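Local coordinates for protein cephalosporin acylase (Bacillus halodurans, PDB 2NLZ) that probably acts as an N-terminal nucleophile amidohydrolase of the gamma-glutamyltranspeptidase family, cleaving amide bonds as cephalosporin acylases do, at residues I257-Y262 against E278-V283. The protein carries 1 engineered substitution. Sequence-based numbering, arbitrary orientation.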
loop_
_atom_site.group_PDB
_atom_site.type_symbol
_atom_site.label_atom_id
_atom_site.label_comp_id
_atom_site.label_asym_id
_atom_site.label_seq_id
_atom_site.Cartn_x
_atom_site.Cartn_y
_atom_site.Cartn_z
ATOM N N ILE D 257 -19.086 -4.642 -32.033
ATOM C CA ILE D 257 -18.585 -5.976 -31.807
ATOM C C ILE D 257 -19.478 -6.527 -30.711
ATOM O O ILE D 257 -19.912 -5.769 -29.835
ATOM C CB ILE D 257 -17.091 -5.920 -31.352
ATOM C CG1 ILE D 257 -16.151 -6.029 -32.561
ATOM C CG2 ILE D 257 -16.761 -6.967 -30.266
ATOM C CD1 ILE D 257 -16.503 -7.145 -33.548
ATOM N N ASP D 258 -19.798 -7.820 -30.772
ATOM C CA ASP D 258 -20.458 -8.464 -29.647
ATOM C C ASP D 258 -19.386 -8.875 -28.663
ATOM O O ASP D 258 -18.577 -9.748 -28.964
ATOM C CB ASP D 258 -21.266 -9.683 -30.081
ATOM C CG ASP D 258 -22.099 -10.267 -28.945
ATOM O OD1 ASP D 258 -21.529 -10.914 -28.033
ATOM O OD2 ASP D 258 -23.333 -10.086 -28.971
ATOM N N TYR D 259 -19.361 -8.226 -27.503
ATOM C CA TYR D 259 -18.432 -8.615 -26.442
ATOM C C TYR D 259 -19.185 -9.188 -25.242
ATOM O O TYR D 259 -19.622 -8.458 -24.339
ATOM C CB TYR D 259 -17.497 -7.464 -26.031
ATOM C CG TYR D 259 -16.331 -7.944 -25.201
ATOM C CD1 TYR D 259 -15.243 -8.565 -25.801
ATOM C CD2 TYR D 259 -16.332 -7.807 -23.812
ATOM C CE1 TYR D 259 -14.181 -9.033 -25.048
ATOM C CE2 TYR D 259 -15.279 -8.269 -23.049
ATOM C CZ TYR D 259 -14.199 -8.884 -23.672
ATOM O OH TYR D 259 -13.129 -9.357 -22.930
ATOM N N ARG D 260 -19.325 -10.517 -25.265
ATOM C CA ARG D 260 -19.938 -11.295 -24.187
ATOM C C ARG D 260 -21.358 -10.840 -23.882
ATOM O O ARG D 260 -21.733 -10.686 -22.715
ATOM C CB ARG D 260 -19.058 -11.273 -22.929
ATOM C CG ARG D 260 -17.584 -11.295 -23.260
ATOM C CD ARG D 260 -16.767 -11.883 -22.167
ATOM N NE ARG D 260 -15.341 -11.754 -22.452
ATOM C CZ ARG D 260 -14.617 -12.683 -23.064
ATOM N NH1 ARG D 260 -15.186 -13.813 -23.461
ATOM N NH2 ARG D 260 -13.323 -12.482 -23.277
ATOM N N GLY D 261 -22.130 -10.623 -24.951
ATOM C CA GLY D 261 -23.544 -10.237 -24.851
ATOM C C GLY D 261 -23.802 -8.758 -25.068
ATOM O O GLY D 261 -24.853 -8.366 -25.601
ATOM N N TYR D 262 -22.841 -7.943 -24.631
ATOM C CA TYR D 262 -22.869 -6.500 -24.824
ATOM C C TYR D 262 -22.413 -6.173 -26.243
ATOM O O TYR D 262 -21.807 -7.011 -26.922
ATOM C CB TYR D 262 -21.934 -5.811 -23.821
ATOM C CG TYR D 262 -22.374 -5.893 -22.369
ATOM C CD1 TYR D 262 -23.014 -4.817 -21.760
ATOM C CD2 TYR D 262 -22.136 -7.043 -21.605
ATOM C CE1 TYR D 262 -23.417 -4.881 -20.434
ATOM C CE2 TYR D 262 -22.537 -7.119 -20.273
ATOM C CZ TYR D 262 -23.177 -6.031 -19.698
ATOM O OH TYR D 262 -23.582 -6.077 -18.386
ATOM N N GLU D 278 -11.325 -4.526 -32.763
ATOM C CA GLU D 278 -10.547 -5.675 -33.201
ATOM C C GLU D 278 -9.821 -6.349 -32.026
ATOM O O GLU D 278 -9.848 -7.580 -31.892
ATOM C CB GLU D 278 -9.551 -5.261 -34.287
ATOM C CG GLU D 278 -8.755 -6.420 -34.864
ATOM C CD GLU D 278 -7.670 -5.964 -35.816
ATOM O OE1 GLU D 278 -7.789 -4.868 -36.404
ATOM O OE2 GLU D 278 -6.687 -6.705 -35.971
ATOM N N ALA D 279 -9.189 -5.542 -31.177
ATOM C CA ALA D 279 -8.541 -6.061 -29.976
ATOM C C ALA D 279 -9.531 -6.839 -29.112
ATOM O O ALA D 279 -9.265 -7.988 -28.762
ATOM C CB ALA D 279 -7.877 -4.944 -29.181
ATOM N N LEU D 280 -10.677 -6.235 -28.801
ATOM C CA LEU D 280 -11.711 -6.946 -28.040
ATOM C C LEU D 280 -12.104 -8.257 -28.713
ATOM O O LEU D 280 -12.374 -9.255 -28.031
ATOM C CB LEU D 280 -12.965 -6.090 -27.806
ATOM C CG LEU D 280 -13.145 -5.316 -26.491
ATOM C CD1 LEU D 280 -12.313 -5.920 -25.363
ATOM C CD2 LEU D 280 -12.813 -3.844 -26.663
ATOM N N ASN D 281 -12.108 -8.245 -30.046
ATOM C CA ASN D 281 -12.514 -9.399 -30.839
ATOM C C ASN D 281 -11.488 -10.534 -30.797
ATOM O O ASN D 281 -11.847 -11.710 -30.797
ATOM C CB ASN D 281 -12.769 -8.966 -32.282
ATOM C CG ASN D 281 -13.969 -9.644 -32.884
ATOM O OD1 ASN D 281 -14.940 -9.967 -32.184
ATOM N ND2 ASN D 281 -13.920 -9.858 -34.199
ATOM N N ILE D 282 -10.212 -10.164 -30.769
ATOM C CA ILE D 282 -9.133 -11.118 -30.541
ATOM C C ILE D 282 -9.229 -11.695 -29.120
ATOM O O ILE D 282 -9.217 -12.906 -28.928
ATOM C CB ILE D 282 -7.749 -10.458 -30.760
ATOM C CG1 ILE D 282 -7.572 -10.038 -32.221
ATOM C CG2 ILE D 282 -6.646 -11.415 -30.408
ATOM C CD1 ILE D 282 -6.462 -9.019 -32.457
ATOM N N VAL D 283 -9.361 -10.819 -28.131
ATOM C CA VAL D 283 -9.338 -11.231 -26.731
ATOM C C VAL D 283 -10.602 -12.016 -26.316
ATOM O O VAL D 283 -10.576 -12.795 -25.366
ATOM C CB VAL D 283 -9.047 -10.013 -25.798
ATOM C CG1 VAL D 283 -10.315 -9.482 -25.123
ATOM C CG2 VAL D 283 -8.018 -10.377 -24.766
#
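The Y259 ring lies between two aliphatic groups, one from each segment. L280 CD1 sits over one face, 4.0 Å from the ring centroid and 24° off the normal, in a CH-pi contact offset toward the rim; R260 CG covers the opposite face, also near the rim. With CG anti to the backbone N (chi1 -166°), the tyrosine reaches from the end of strand 250-259 toward helix 274-283, and its long axis crosses the L280 side chain at about a right angle. One turn further along the helix, V283 CG1 meets the ring at its edge, near the ring plane, 3.6 Å from Y259 OH. I257, two residues before Y259 and likewise turned to the helix, places CD1 against the amide end of N281, 3.5 Å from OD1, the two side chains crossing obliquely.

The chain of R260, extended from CG to NE, continues past the ring and brings NH2 to Y259 OH in a 3.2 Å hydrogen bond that lies close to the guanidinium plane. D457, at the end of helix 444-457, takes both polar ends, hydrogen-bonded to Y259 OH and forming a salt bridge with R260 NE. The chain reverses in a type I' turn from Y259 to Y262, the hairpin connection to strand 262-266, where G261 N donates to D258 OD1 in an Asx motif. Between the two segments the contact is mainly apolar, and polar links to K284 and F286, just past the helix, add to it; the buried phenol and the partly exposed guanidinium share a carboxylate that probably stabilises the arginine's positive charge.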